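Local coordinates for putative DD-carboxypeptidase TP_0574 (Treponema pallidum, PDB 1O75), which is a zinc-stimulated, penicillin-binding membrane lipoprotein with carboxypeptidase activity on synthetic depsipeptides, and may lower peptidoglycan cross-linking as a D,D-carboxypeptidase, at residues F111-L114 / I120-E123; F63-Q68 / V150-M155; V374-V379 / E399-E404; L235-G240 / H245-D250; L79-T84 / S142-I147. The protein carries 2 engineered substitutions. All coordinates share one frame; numbering follows the deposited sequence.

Contact 1. Residues F111-L114 / I120-E123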
# COMPACT_ATOMS: atom_id res chain seq x y z
N PHE B 111 -19.61 -9.79 12.32
CA PHE B 111 -18.59 -10.47 11.54
C PHE B 111 -18.65 -11.98 11.71
O PHE B 111 -18.68 -12.48 12.83
CB PHE B 111 -17.20 -9.98 11.96
CG PHE B 111 -16.08 -10.74 11.31
CD1 PHE B 111 -15.80 -10.57 9.96
CD2 PHE B 111 -15.34 -11.66 12.05
CE1 PHE B 111 -14.79 -11.31 9.34
CE2 PHE B 111 -14.33 -12.40 11.46
CZ PHE B 111 -14.05 -12.23 10.09
N GLN B 112 -18.64 -12.70 10.59
CA GLN B 112 -18.68 -14.17 10.62
C GLN B 112 -17.32 -14.75 10.26
O GLN B 112 -16.78 -15.56 11.00
CB GLN B 112 -19.74 -14.72 9.64
CG GLN B 112 -21.19 -14.35 9.97
CD GLN B 112 -21.56 -14.64 11.43
OE1 GLN B 112 -21.82 -13.72 12.22
NE2 GLN B 112 -21.58 -15.92 11.80
N ASP B 113 -16.75 -14.34 9.13
CA ASP B 113 -15.45 -14.86 8.73
C ASP B 113 -14.92 -14.25 7.44
O ASP B 113 -15.64 -13.53 6.74
CB ASP B 113 -15.52 -16.38 8.57
CG ASP B 113 -16.64 -16.81 7.63
OD1 ASP B 113 -16.50 -16.62 6.41
OD2 ASP B 113 -17.68 -17.33 8.11
N LEU B 114 -13.67 -14.54 7.13
CA LEU B 114 -13.09 -14.05 5.87
C LEU B 114 -13.26 -15.20 4.87
O LEU B 114 -12.74 -16.29 5.10
CB LEU B 114 -11.60 -13.72 6.03
CG LEU B 114 -10.96 -13.18 4.75
CD1 LEU B 114 -11.53 -11.80 4.43
CD2 LEU B 114 -9.46 -13.11 4.92
N ILE B 120 -15.22 -10.26 3.15
CA ILE B 120 -15.68 -10.34 4.52
C ILE B 120 -17.14 -10.77 4.55
O ILE B 120 -17.99 -10.16 3.93
CB ILE B 120 -15.48 -8.97 5.21
CG1 ILE B 120 -13.96 -8.72 5.33
CG2 ILE B 120 -16.10 -8.99 6.61
CD1 ILE B 120 -13.59 -7.26 5.44
N LYS B 121 -17.41 -11.85 5.28
CA LYS B 121 -18.77 -12.37 5.39
C LYS B 121 -19.31 -11.93 6.73
O LYS B 121 -18.61 -12.00 7.75
CB LYS B 121 -18.75 -13.90 5.27
CG LYS B 121 -18.01 -14.36 4.01
CD LYS B 121 -18.60 -13.66 2.79
CE LYS B 121 -17.69 -13.66 1.56
NZ LYS B 121 -17.23 -15.02 1.16
N PHE B 122 -20.56 -11.50 6.75
CA PHE B 122 -21.14 -11.03 8.00
C PHE B 122 -22.64 -11.06 7.87
O PHE B 122 -23.17 -11.29 6.78
CB PHE B 122 -20.68 -9.58 8.24
CG PHE B 122 -21.00 -8.65 7.09
CD1 PHE B 122 -22.27 -8.10 6.95
CD2 PHE B 122 -20.04 -8.36 6.12
CE1 PHE B 122 -22.58 -7.27 5.85
CE2 PHE B 122 -20.35 -7.54 5.03
CZ PHE B 122 -21.62 -7.00 4.90
N GLU B 123 -23.34 -10.84 8.98
CA GLU B 123 -24.78 -10.77 8.90
C GLU B 123 -25.26 -9.48 9.50
O GLU B 123 -24.56 -8.84 10.29
CB GLU B 123 -25.46 -11.98 9.55
CG GLU B 123 -24.96 -12.41 10.88
CD GLU B 123 -25.61 -13.73 11.29
OE1 GLU B 123 -26.86 -13.77 11.36
OE2 GLU B 123 -24.89 -14.73 11.51
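Lys121 and Gln112 give up the most surface here; their backbones meet at Lys121 O, and their side chains add the rest. Lys121 O takes two backbone donors: Gln112 N at 2.9 Å and, on a longer bond, Asp113 N at 3.3 Å. Both reach it from the same face of the carbonyl plane, the second tilted 33° from that plane. The return bond is shorter, Lys121 N to Asp113 O at 2.8 Å, with the donor nearly on the line of the C=O bond. The lysine side chain leaves with CG beside its own backbone N (chi1 -53°), which lays CB and CG along the carboxylate of Asp113, CG 3.6 Å from Asp113 OD1. Its amino group then bends off toward Asp117, a long and weak ion pair. Gln112 lies over the other strand, its CG 3.9 Å from Phe122 CA.

On the other face of the sheet Ile120 is the largest apolar contributor. Its CG2 methyl comes in at the ring edge of Phe111, 3.7 Å from CD1, while CG1 packs against Leu114 CD1. Helices 60-65 and 245-252 add Phe63 and Ile249 to this apolar side. Two residues, Gln112 and Asp113, opposite the single Lys121 make a classic beta bulge, here in the antiparallel hairpin of strands 101-114 and 120-124.

Contact 2. Residues F63-Q68 / V150-M155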
# COMPACT_ATOMS: atom_id res chain seq x y z
N PHE B 63 -17.61 1.31 7.17
CA PHE B 63 -17.73 -0.13 6.97
C PHE B 63 -16.85 -0.89 7.96
O PHE B 63 -17.27 -1.86 8.59
CB PHE B 63 -17.30 -0.53 5.55
CG PHE B 63 -17.10 -2.02 5.39
CD1 PHE B 63 -18.20 -2.87 5.27
CD2 PHE B 63 -15.82 -2.57 5.40
CE1 PHE B 63 -18.03 -4.27 5.14
CE2 PHE B 63 -15.63 -3.96 5.27
CZ PHE B 63 -16.74 -4.81 5.14
N ARG B 64 -15.60 -0.46 8.07
CA ARG B 64 -14.65 -1.11 9.00
C ARG B 64 -15.09 -1.04 10.45
O ARG B 64 -14.94 -2.01 11.19
CB ARG B 64 -13.28 -0.46 8.89
CG ARG B 64 -12.62 -0.64 7.54
CD ARG B 64 -11.32 0.15 7.46
NE ARG B 64 -10.98 0.35 6.07
CZ ARG B 64 -10.84 1.53 5.50
NH1 ARG B 64 -10.99 2.64 6.19
NH2 ARG B 64 -10.56 1.58 4.20
N GLN B 65 -15.65 0.09 10.88
CA GLN B 65 -16.05 0.22 12.28
C GLN B 65 -17.39 -0.39 12.69
O GLN B 65 -17.63 -0.60 13.87
CB GLN B 65 -16.04 1.69 12.68
CG GLN B 65 -14.65 2.33 12.60
CD GLN B 65 -14.69 3.78 12.99
OE1 GLN B 65 -14.56 4.12 14.17
NE2 GLN B 65 -14.92 4.65 12.01
N GLN B 66 -18.25 -0.68 11.71
CA GLN B 66 -19.58 -1.22 12.03
C GLN B 66 -19.52 -2.56 12.72
O GLN B 66 -20.50 -2.98 13.35
CB GLN B 66 -20.43 -1.36 10.74
CG GLN B 66 -20.11 -2.61 9.92
CD GLN B 66 -20.96 -2.68 8.65
OE1 GLN B 66 -22.05 -2.12 8.61
NE2 GLN B 66 -20.46 -3.35 7.62
N PHE B 67 -18.40 -3.25 12.62
CA PHE B 67 -18.30 -4.54 13.25
C PHE B 67 -18.10 -4.52 14.77
O PHE B 67 -18.83 -5.20 15.50
CB PHE B 67 -17.18 -5.33 12.57
CG PHE B 67 -17.45 -5.61 11.12
CD1 PHE B 67 -18.32 -6.63 10.75
CD2 PHE B 67 -16.87 -4.81 10.13
CE1 PHE B 67 -18.62 -6.86 9.39
CE2 PHE B 67 -17.16 -5.02 8.77
CZ PHE B 67 -18.04 -6.05 8.41
N GLN B 68 -17.12 -3.75 15.24
CA GLN B 68 -16.82 -3.69 16.67
C GLN B 68 -17.32 -2.45 17.39
O GLN B 68 -17.35 -2.42 18.62
CB GLN B 68 -15.29 -3.78 16.87
CG GLN B 68 -14.72 -5.17 16.73
CD GLN B 68 -14.86 -5.96 18.00
OE1 GLN B 68 -15.85 -6.81 18.05
NE2 GLN B 68 -14.09 -5.77 18.95
N VAL B 150 -20.03 10.36 9.88
CA VAL B 150 -20.06 9.15 10.68
C VAL B 150 -19.86 9.57 12.13
O VAL B 150 -19.13 10.52 12.41
CB VAL B 150 -18.94 8.17 10.28
CG1 VAL B 150 -19.01 6.92 11.14
CG2 VAL B 150 -19.10 7.79 8.79
N LYS B 151 -20.53 8.88 13.03
CA LYS B 151 -20.44 9.19 14.45
C LYS B 151 -20.23 7.86 15.14
O LYS B 151 -21.03 6.94 14.97
CB LYS B 151 -21.74 9.87 14.91
CG LYS B 151 -21.77 10.27 16.37
CD LYS B 151 -23.04 11.05 16.70
CE LYS B 151 -23.31 11.05 18.20
NZ LYS B 151 -24.59 11.75 18.57
N VAL B 152 -19.13 7.75 15.89
CA VAL B 152 -18.81 6.52 16.61
C VAL B 152 -18.91 6.80 18.12
O VAL B 152 -18.22 7.69 18.63
CB VAL B 152 -17.41 6.05 16.23
CG1 VAL B 152 -17.16 4.64 16.80
CG2 VAL B 152 -17.26 6.06 14.70
N HIS B 153 -19.72 6.03 18.83
CA HIS B 153 -19.96 6.24 20.26
C HIS B 153 -19.11 5.43 21.23
O HIS B 153 -18.93 5.84 22.38
CB HIS B 153 -21.41 5.93 20.62
CG HIS B 153 -22.41 6.79 19.91
ND1 HIS B 153 -23.04 7.92 20.31
CD2 HIS B 153 -22.87 6.51 18.65
CE1 HIS B 153 -23.87 8.29 19.27
NE2 HIS B 153 -23.75 7.43 18.29
N GLY B 154 -18.66 4.28 20.76
CA GLY B 154 -17.89 3.39 21.60
C GLY B 154 -17.81 1.98 21.04
O GLY B 154 -17.95 1.76 19.84
N MET B 155 -17.60 1.03 21.93
CA MET B 155 -17.40 -0.35 21.56
C MET B 155 -18.59 -1.24 21.88
O MET B 155 -19.14 -1.20 22.98
CB MET B 155 -16.12 -0.86 22.24
CG MET B 155 -14.86 -0.11 21.77
SD MET B 155 -13.59 -0.10 23.04
CE MET B 155 -14.13 1.37 23.95
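Val152 makes the main side-chain contact, meeting Gln65 just after Lys151, whose own side chain touches a xenon atom. Both methyls of Val152 meet the carboxamide of Gln65, CG2 3.4 Å from Gln65 OE1 and CG1 3.7 Å from the same oxygen, so the amide oxygen sits against the fork of the valine. CG2 also lies 3.8 Å from Gln65 NE2. Gln65 gets there from helix 60-65 with CG beside the backbone N (chi1 -63°) and the chain extended beyond it, crossing Val152 at about a right angle. No hydrogen bond spans the two segments; NE2 instead reaches back weakly to Gly61 O, which may help to set how the buried amide is turned.

Further along, past Gly154, the strand comes in closer to the chain that follows the helix: the CA atoms of Gln65 and Val152 are 8.1 Å apart, those of Gln68 and Met155 6.0 Å. Here the backbones themselves meet. Met155 CA lies 3.6 Å from Gln68 O, a CA-H...O contact with an angle of 132° at the hydrogen, and Met155 CB is 4.1 Å from that oxygen. The thioether bends away toward Tyr17 and Tyr20. Just beyond, Gln68 and Lys156 share a backbone hydrogen bond. This is helix-on-sheet packing in a buried part of the fold: a short helix and the chain after it laid against the long, broken strand 143-163 of the large mixed sheet.

Contact 3. Residues V374-V379 / E399-E404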
# COMPACT_ATOMS: atom_id res chain seq x y z
N VAL B 374 13.16 11.60 -5.88
CA VAL B 374 14.27 11.40 -4.96
C VAL B 374 13.78 10.62 -3.74
O VAL B 374 12.81 11.01 -3.10
CB VAL B 374 14.82 12.78 -4.50
CG1 VAL B 374 15.88 12.60 -3.44
CG2 VAL B 374 15.38 13.54 -5.70
N SER B 375 14.44 9.51 -3.44
CA SER B 375 14.06 8.69 -2.28
C SER B 375 15.20 8.52 -1.30
O SER B 375 16.25 7.98 -1.64
CB SER B 375 13.59 7.30 -2.71
OG SER B 375 12.26 7.33 -3.16
N ASP B 376 14.97 8.98 -0.07
CA ASP B 376 15.95 8.87 1.00
C ASP B 376 17.38 9.22 0.60
O ASP B 376 18.30 8.44 0.82
CB ASP B 376 15.91 7.45 1.56
CG ASP B 376 16.50 7.36 2.94
OD1 ASP B 376 16.17 8.24 3.76
OD2 ASP B 376 17.29 6.42 3.19
N GLN B 377 17.56 10.38 -0.00
CA GLN B 377 18.89 10.81 -0.42
C GLN B 377 19.58 11.62 0.67
O GLN B 377 19.05 12.63 1.12
CB GLN B 377 18.82 11.66 -1.70
CG GLN B 377 18.56 10.84 -2.95
CD GLN B 377 19.58 9.74 -3.12
OE1 GLN B 377 20.79 9.99 -3.19
NE2 GLN B 377 19.10 8.50 -3.18
N ALA B 378 20.75 11.15 1.08
CA ALA B 378 21.52 11.83 2.12
C ALA B 378 21.74 13.27 1.69
O ALA B 378 21.90 13.55 0.50
CB ALA B 378 22.86 11.14 2.33
N VAL B 379 21.75 14.18 2.65
CA VAL B 379 21.93 15.59 2.34
C VAL B 379 22.67 16.34 3.44
O VAL B 379 22.72 15.90 4.59
CB VAL B 379 20.56 16.26 2.07
CG1 VAL B 379 20.62 17.74 2.37
CG2 VAL B 379 20.16 16.05 0.62
N GLU B 399 10.58 16.37 1.74
CA GLU B 399 10.50 15.95 3.12
C GLU B 399 11.92 15.78 3.64
O GLU B 399 12.75 15.14 2.99
CB GLU B 399 9.73 14.64 3.27
CG GLU B 399 9.71 14.14 4.71
CD GLU B 399 8.83 12.93 4.92
OE1 GLU B 399 7.62 13.03 4.64
OE2 GLU B 399 9.34 11.89 5.38
N VAL B 400 12.19 16.36 4.79
CA VAL B 400 13.51 16.25 5.39
C VAL B 400 13.42 15.49 6.70
O VAL B 400 12.69 15.89 7.60
CB VAL B 400 14.13 17.63 5.68
CG1 VAL B 400 15.47 17.47 6.37
CG2 VAL B 400 14.28 18.40 4.37
N ARG B 401 14.13 14.38 6.78
CA ARG B 401 14.15 13.59 8.00
C ARG B 401 15.44 13.89 8.76
O ARG B 401 16.54 13.74 8.22
CB ARG B 401 14.09 12.09 7.67
CG ARG B 401 12.70 11.63 7.25
CD ARG B 401 12.67 10.13 7.03
NE ARG B 401 13.36 9.73 5.81
CZ ARG B 401 12.86 9.86 4.58
NH1 ARG B 401 11.65 10.38 4.40
NH2 ARG B 401 13.59 9.48 3.53
N PHE B 402 15.30 14.36 9.99
CA PHE B 402 16.47 14.65 10.81
C PHE B 402 16.75 13.47 11.73
O PHE B 402 15.91 12.57 11.89
CB PHE B 402 16.25 15.89 11.67
CG PHE B 402 15.76 17.08 10.90
CD1 PHE B 402 14.40 17.38 10.84
CD2 PHE B 402 16.66 17.93 10.26
CE1 PHE B 402 13.95 18.50 10.16
CE2 PHE B 402 16.22 19.06 9.57
CZ PHE B 402 14.86 19.34 9.52
N LYS B 403 17.92 13.47 12.34
CA LYS B 403 18.32 12.41 13.23
C LYS B 403 17.71 12.58 14.62
O LYS B 403 17.28 11.61 15.25
CB LYS B 403 19.84 12.38 13.35
CG LYS B 403 20.41 11.13 13.97
CD LYS B 403 21.91 11.30 14.17
CE LYS B 403 22.60 9.99 14.48
NZ LYS B 403 24.07 10.21 14.61
N GLU B 404 17.67 13.82 15.10
CA GLU B 404 17.15 14.11 16.44
C GLU B 404 15.83 14.87 16.47
O GLU B 404 15.40 15.28 17.54
CB GLU B 404 18.18 14.91 17.24
CG GLU B 404 19.47 14.17 17.56
CD GLU B 404 19.23 12.87 18.32
OE1 GLU B 404 18.49 12.89 19.34
OE2 GLU B 404 19.77 11.83 17.89
O HOH W 1 15.85 8.53 6.26
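The whole direct contact comes down to one ion pair, with a water beside it. Arg401 NH2 gives an almost straight bond to Asp376 OD1, 2.9 Å with 173° at the hydrogen. The oxygen lies in the guanidinium plane, but the nitrogen meets it on the anti side, 25° out of the carboxylate plane. Water 1 bridges the same pair: it accepts from Arg401 NE at 2.8 Å and donates to Asp376 OD1, although this second leg is unusually short at 2.5 Å.

The arginine chain bends at chi3 (-73°), which turns the guanidinium edge toward Asp376. NH1 works on another side, bonding to Glu399 OE2 at 2.9 Å, again in the guanidinium plane although it stands above the carboxylate plane. It also has a salt bridge to Asp364, while Glu399 OE1 pairs with Arg409. With acids at several edges, the arginine probably stays charged and its rotation is well fixed. Ser87 of the second subunit also packs on Arg401.

Asp376 sits where strand 372-378 turns a corner; Asp376 and Gln377 both face Val363 in a G1 beta bulge. Strand 362-367 lies between the two segments in the four-stranded antiparallel sheet, bonding Asp376 N through Asp364 OD1, so Arg401 reaches across it from strand 396-401, whose other neighbour is strand 408-412.

Contact 4. Residues L235-G240 / H245-D250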
# COMPACT_ATOMS: atom_id res chain seq x y z
N LEU B 235 2.30 -6.51 12.72
CA LEU B 235 2.07 -7.66 13.60
C LEU B 235 2.45 -9.03 13.03
O LEU B 235 2.50 -9.22 11.81
CB LEU B 235 0.59 -7.69 13.98
CG LEU B 235 0.07 -6.40 14.63
CD1 LEU B 235 -1.44 -6.43 14.66
CD2 LEU B 235 0.61 -6.27 16.07
N LYS B 236 2.75 -9.98 13.92
CA LYS B 236 3.04 -11.36 13.51
C LYS B 236 2.51 -12.27 14.61
O LYS B 236 2.09 -11.80 15.67
CB LYS B 236 4.54 -11.59 13.25
CG LYS B 236 5.43 -11.52 14.49
CD LYS B 236 6.91 -11.70 14.11
CE LYS B 236 7.80 -11.81 15.36
NZ LYS B 236 9.23 -11.96 14.98
N ARG B 237 2.50 -13.57 14.35
CA ARG B 237 1.99 -14.50 15.34
C ARG B 237 3.01 -14.74 16.43
O ARG B 237 4.22 -14.64 16.19
CB ARG B 237 1.60 -15.82 14.67
CG ARG B 237 0.32 -16.42 15.23
CD ARG B 237 -0.21 -17.56 14.35
NE ARG B 237 0.73 -18.67 14.29
CZ ARG B 237 0.59 -19.73 13.51
NH1 ARG B 237 -0.47 -19.82 12.71
NH2 ARG B 237 1.52 -20.69 13.51
N ALA B 238 2.51 -15.06 17.62
CA ALA B 238 3.38 -15.28 18.79
C ALA B 238 4.53 -16.26 18.51
O ALA B 238 5.63 -16.06 19.01
CB ALA B 238 2.53 -15.75 20.00
N ASP B 239 4.28 -17.29 17.71
CA ASP B 239 5.33 -18.26 17.42
C ASP B 239 6.32 -17.78 16.36
O ASP B 239 7.18 -18.54 15.93
CB ASP B 239 4.74 -19.61 17.00
CG ASP B 239 3.98 -19.54 15.67
OD1 ASP B 239 3.79 -18.44 15.11
OD2 ASP B 239 3.56 -20.62 15.20
N GLY B 240 6.21 -16.52 15.94
CA GLY B 240 7.13 -16.01 14.93
C GLY B 240 6.62 -16.11 13.50
O GLY B 240 7.19 -15.49 12.60
N HIS B 245 -3.94 -13.55 5.79
CA HIS B 245 -4.93 -12.47 5.69
C HIS B 245 -6.05 -12.79 6.68
O HIS B 245 -6.53 -11.91 7.41
CB HIS B 245 -5.48 -12.40 4.25
CG HIS B 245 -6.32 -11.19 3.95
ND1 HIS B 245 -7.15 -11.12 2.85
CD2 HIS B 245 -6.44 -9.99 4.58
CE1 HIS B 245 -7.74 -9.93 2.82
NE2 HIS B 245 -7.33 -9.23 3.86
N ARG B 246 -6.44 -14.05 6.74
CA ARG B 246 -7.50 -14.45 7.65
C ARG B 246 -7.14 -14.22 9.13
O ARG B 246 -7.98 -13.77 9.91
CB ARG B 246 -7.87 -15.92 7.42
CG ARG B 246 -8.81 -16.48 8.48
CD ARG B 246 -9.80 -17.44 7.86
NE ARG B 246 -9.15 -18.29 6.87
CZ ARG B 246 -9.78 -18.91 5.88
NH1 ARG B 246 -11.10 -18.80 5.75
NH2 ARG B 246 -9.09 -19.64 5.01
N GLU B 247 -5.91 -14.53 9.51
CA GLU B 247 -5.52 -14.32 10.90
C GLU B 247 -5.52 -12.82 11.26
O GLU B 247 -5.90 -12.45 12.37
CB GLU B 247 -4.15 -14.96 11.19
CG GLU B 247 -4.21 -16.52 11.21
CD GLU B 247 -2.84 -17.15 11.21
OE1 GLU B 247 -1.90 -16.56 10.63
OE2 GLU B 247 -2.68 -18.25 11.77
N PHE B 248 -5.11 -11.97 10.34
CA PHE B 248 -5.10 -10.54 10.63
C PHE B 248 -6.51 -10.02 10.71
O PHE B 248 -6.85 -9.23 11.61
CB PHE B 248 -4.34 -9.77 9.55
CG PHE B 248 -4.38 -8.28 9.75
CD1 PHE B 248 -3.75 -7.69 10.86
CD2 PHE B 248 -5.05 -7.46 8.85
CE1 PHE B 248 -3.81 -6.31 11.06
CE2 PHE B 248 -5.12 -6.09 9.04
CZ PHE B 248 -4.50 -5.51 10.14
N ILE B 249 -7.37 -10.45 9.80
CA ILE B 249 -8.75 -10.00 9.84
C ILE B 249 -9.44 -10.40 11.14
O ILE B 249 -10.20 -9.63 11.72
CB ILE B 249 -9.51 -10.53 8.60
CG1 ILE B 249 -9.01 -9.79 7.36
CG2 ILE B 249 -11.02 -10.32 8.76
CD1 ILE B 249 -9.19 -8.29 7.44
N ASP B 250 -9.19 -11.63 11.61
CA ASP B 250 -9.82 -12.07 12.86
C ASP B 250 -9.38 -11.12 13.98
O ASP B 250 -10.16 -10.80 14.88
CB ASP B 250 -9.40 -13.50 13.22
CG ASP B 250 -10.12 -14.56 12.39
OD1 ASP B 250 -11.21 -14.27 11.84
OD2 ASP B 250 -9.62 -15.70 12.29
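Strand 229-237 ends in a type I turn from Arg237 to Gly240, closed by Gly240 N to Arg237 O at 2.7 Å, and after four intervening residues helix 245-252 begins and runs past the strand end, with the CA atoms of Leu235 and Phe248 8.3 Å apart. Arg237 and Glu247 carry the polar side. Arg237 NH1 bonds to the syn lone pair of Glu247 OE2 at 2.9 Å, with the oxygen in the guanidinium plane; the carboxylate itself is turned 74° from that plane. Arg237 CD also lies 3.6 Å from Glu247 OE2.

The same guanidinium grips Asp239 side-on, NH2 to OD2 at 2.7 Å and NE to OD1 at 3.2 Å, the latter from above the carboxylate plane. The bend at chi3 (63°) brings it back over its own turn. The three residues form a salt-bridge network linking the turn after strand 229-237 to helix 245-252 in the Tp47 C-domain family region. Asp239 OD1 also accepts from Ser241 N, further tying down the turn.

Next to the charged groups the contact turns apolar: Leu235 CD1 approaches the edge of the Phe248 ring, 4.3 Å from CE1. Pro292 packs on that phenylalanine and Leu243 on the leucine.

Contact 5. Residues L79-T84 / S142-I147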
# COMPACT_ATOMS: atom_id res chain seq x y z
N LEU B 79 -29.46 11.49 -6.22
CA LEU B 79 -30.26 11.91 -7.37
C LEU B 79 -29.77 11.19 -8.62
O LEU B 79 -30.54 10.95 -9.56
CB LEU B 79 -30.15 13.43 -7.57
CG LEU B 79 -30.75 14.25 -6.43
CD1 LEU B 79 -30.49 15.71 -6.69
CD2 LEU B 79 -32.26 13.98 -6.33
N SER B 80 -28.48 10.87 -8.66
CA SER B 80 -27.96 10.12 -9.81
C SER B 80 -26.61 9.55 -9.48
O SER B 80 -25.92 10.05 -8.58
CB SER B 80 -27.84 11.01 -11.06
OG SER B 80 -26.70 11.84 -10.99
N LYS B 81 -26.24 8.48 -10.16
CA LYS B 81 -24.93 7.93 -9.93
C LYS B 81 -24.45 7.19 -11.17
O LYS B 81 -25.26 6.76 -12.00
CB LYS B 81 -24.90 7.05 -8.69
CG LYS B 81 -25.69 5.77 -8.71
CD LYS B 81 -25.25 4.98 -7.48
CE LYS B 81 -25.84 3.60 -7.40
NZ LYS B 81 -25.36 2.90 -6.17
N GLN B 82 -23.12 7.09 -11.29
CA GLN B 82 -22.47 6.49 -12.44
C GLN B 82 -21.32 5.61 -11.93
O GLN B 82 -20.61 5.98 -10.98
CB GLN B 82 -21.95 7.61 -13.35
CG GLN B 82 -21.18 8.70 -12.56
CD GLN B 82 -20.94 10.02 -13.32
OE1 GLN B 82 -21.89 10.75 -13.65
NE2 GLN B 82 -19.67 10.33 -13.58
N GLU B 83 -21.14 4.45 -12.54
CA GLU B 83 -20.08 3.57 -12.09
C GLU B 83 -18.76 3.91 -12.77
O GLU B 83 -18.73 4.30 -13.94
CB GLU B 83 -20.44 2.10 -12.38
CG GLU B 83 -19.48 1.11 -11.74
CD GLU B 83 -19.82 -0.35 -12.06
OE1 GLU B 83 -19.66 -0.79 -13.22
OE2 GLU B 83 -20.26 -1.05 -11.13
N THR B 84 -17.67 3.79 -12.03
CA THR B 84 -16.36 4.04 -12.60
C THR B 84 -15.40 3.06 -11.90
O THR B 84 -15.85 2.16 -11.21
CB THR B 84 -15.92 5.52 -12.38
OG1 THR B 84 -14.63 5.72 -12.97
CG2 THR B 84 -15.87 5.87 -10.91
N SER B 142 -35.74 1.45 0.50
CA SER B 142 -35.53 1.38 -0.94
C SER B 142 -34.96 2.66 -1.58
O SER B 142 -34.89 2.77 -2.80
CB SER B 142 -36.86 1.02 -1.62
OG SER B 142 -37.55 0.04 -0.86
N GLU B 143 -34.60 3.64 -0.76
CA GLU B 143 -33.98 4.85 -1.29
C GLU B 143 -32.51 4.85 -0.85
O GLU B 143 -32.18 4.37 0.23
CB GLU B 143 -34.66 6.11 -0.77
CG GLU B 143 -35.94 6.47 -1.49
CD GLU B 143 -36.27 7.95 -1.34
OE1 GLU B 143 -35.62 8.77 -2.04
OE2 GLU B 143 -37.16 8.28 -0.52
N GLU B 144 -31.64 5.41 -1.69
CA GLU B 144 -30.21 5.42 -1.42
C GLU B 144 -29.70 6.80 -0.99
O GLU B 144 -30.13 7.83 -1.51
CB GLU B 144 -29.45 4.94 -2.67
CG GLU B 144 -27.94 4.75 -2.49
CD GLU B 144 -27.25 4.34 -3.78
OE1 GLU B 144 -27.91 4.37 -4.84
OE2 GLU B 144 -26.05 4.00 -3.75
N TYR B 145 -28.76 6.79 -0.05
CA TYR B 145 -28.17 8.02 0.46
C TYR B 145 -26.66 7.90 0.46
O TYR B 145 -26.14 6.89 0.87
CB TYR B 145 -28.66 8.26 1.90
CG TYR B 145 -30.14 8.53 2.00
CD1 TYR B 145 -30.64 9.82 1.90
CD2 TYR B 145 -31.04 7.48 2.17
CE1 TYR B 145 -32.00 10.07 1.97
CE2 TYR B 145 -32.41 7.72 2.24
CZ TYR B 145 -32.88 9.02 2.14
OH TYR B 145 -34.23 9.26 2.20
N LYS B 146 -25.97 8.94 -0.00
CA LYS B 146 -24.52 8.96 -0.03
C LYS B 146 -24.00 9.38 1.35
O LYS B 146 -24.32 10.47 1.84
CB LYS B 146 -24.04 9.97 -1.07
CG LYS B 146 -22.52 10.18 -1.12
CD LYS B 146 -22.17 11.20 -2.19
CE LYS B 146 -20.97 12.06 -1.84
NZ LYS B 146 -19.72 11.62 -2.52
N ILE B 147 -23.20 8.52 1.96
CA ILE B 147 -22.63 8.79 3.29
C ILE B 147 -21.86 10.11 3.32
O ILE B 147 -21.03 10.37 2.44
CB ILE B 147 -21.71 7.63 3.73
CG1 ILE B 147 -22.57 6.39 3.96
CG2 ILE B 147 -20.91 8.03 5.01
CD1 ILE B 147 -21.79 5.09 4.15
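The ionic part of this contact is one pair, Lys81 and Glu144, and nothing else in the two segments meets. Lys81 NZ bonds to Glu144 OE2 at 2.7 Å on its syn lone pair, the side of the other oxygen. That puts OE1 within 3.2 Å of the same NZ, a second and weak bond, so the amino group sits unevenly between the two oxygens. OE2 also bonds to Ser137 OG, and this second partner helps to fix how the carboxylate is turned.

The lysine side chain crosses that of Glu144 at about a right angle, its amino group at the carboxylate. Glu144 reaches out with CG opposite its backbone N (chi1 -173°) and straight beyond. Lys81 starts with CG between the backbone N and the carbonyl carbon (chi1 67°), then runs fully extended, which carries NZ all the way over to the carboxylate.

The lysine methylenes also lie close to the carboxylate: Lys81 CE is 3.4 Å from Glu144 OE1, and CD 3.8 Å from the same atom. Lys81 makes a cation-pi contact with Trp93 of strand 91-98, and a xenon atom touches it.

As for the backbone, no bond joins the two segments, but Glu144 pairs with Val78, a little earlier on strand 69-85. The salt bridge is therefore a surface cross-link between strands 69-85 and 143-163, antiparallel neighbours in the large mixed sheet, formed just beyond a classic beta bulge at Leu79 and Ser80.

Contacts 1, 2 and 5 all belong to the large mixed sheet, and 1 and 5 are nested in the loop closed by contact 2. Contact 1 packs straight onto contact 2, Phe122 CB being 3.6 Å from Phe67 CE1, and also meets contact 4, where Phe111 CZ lies 3.8 Å from Ile249 CG2; it thus joins the two family regions. Contact 3 stands apart, its centre about 43 Å from that of contact 1. Different xenon atoms touch Lys151 of contact 2 and Lys81 of contact 5, while the bound sulfated sugar lies about 6 Å from the Phe248 side chain of contact 4. All but contact 2 touch the second subunit.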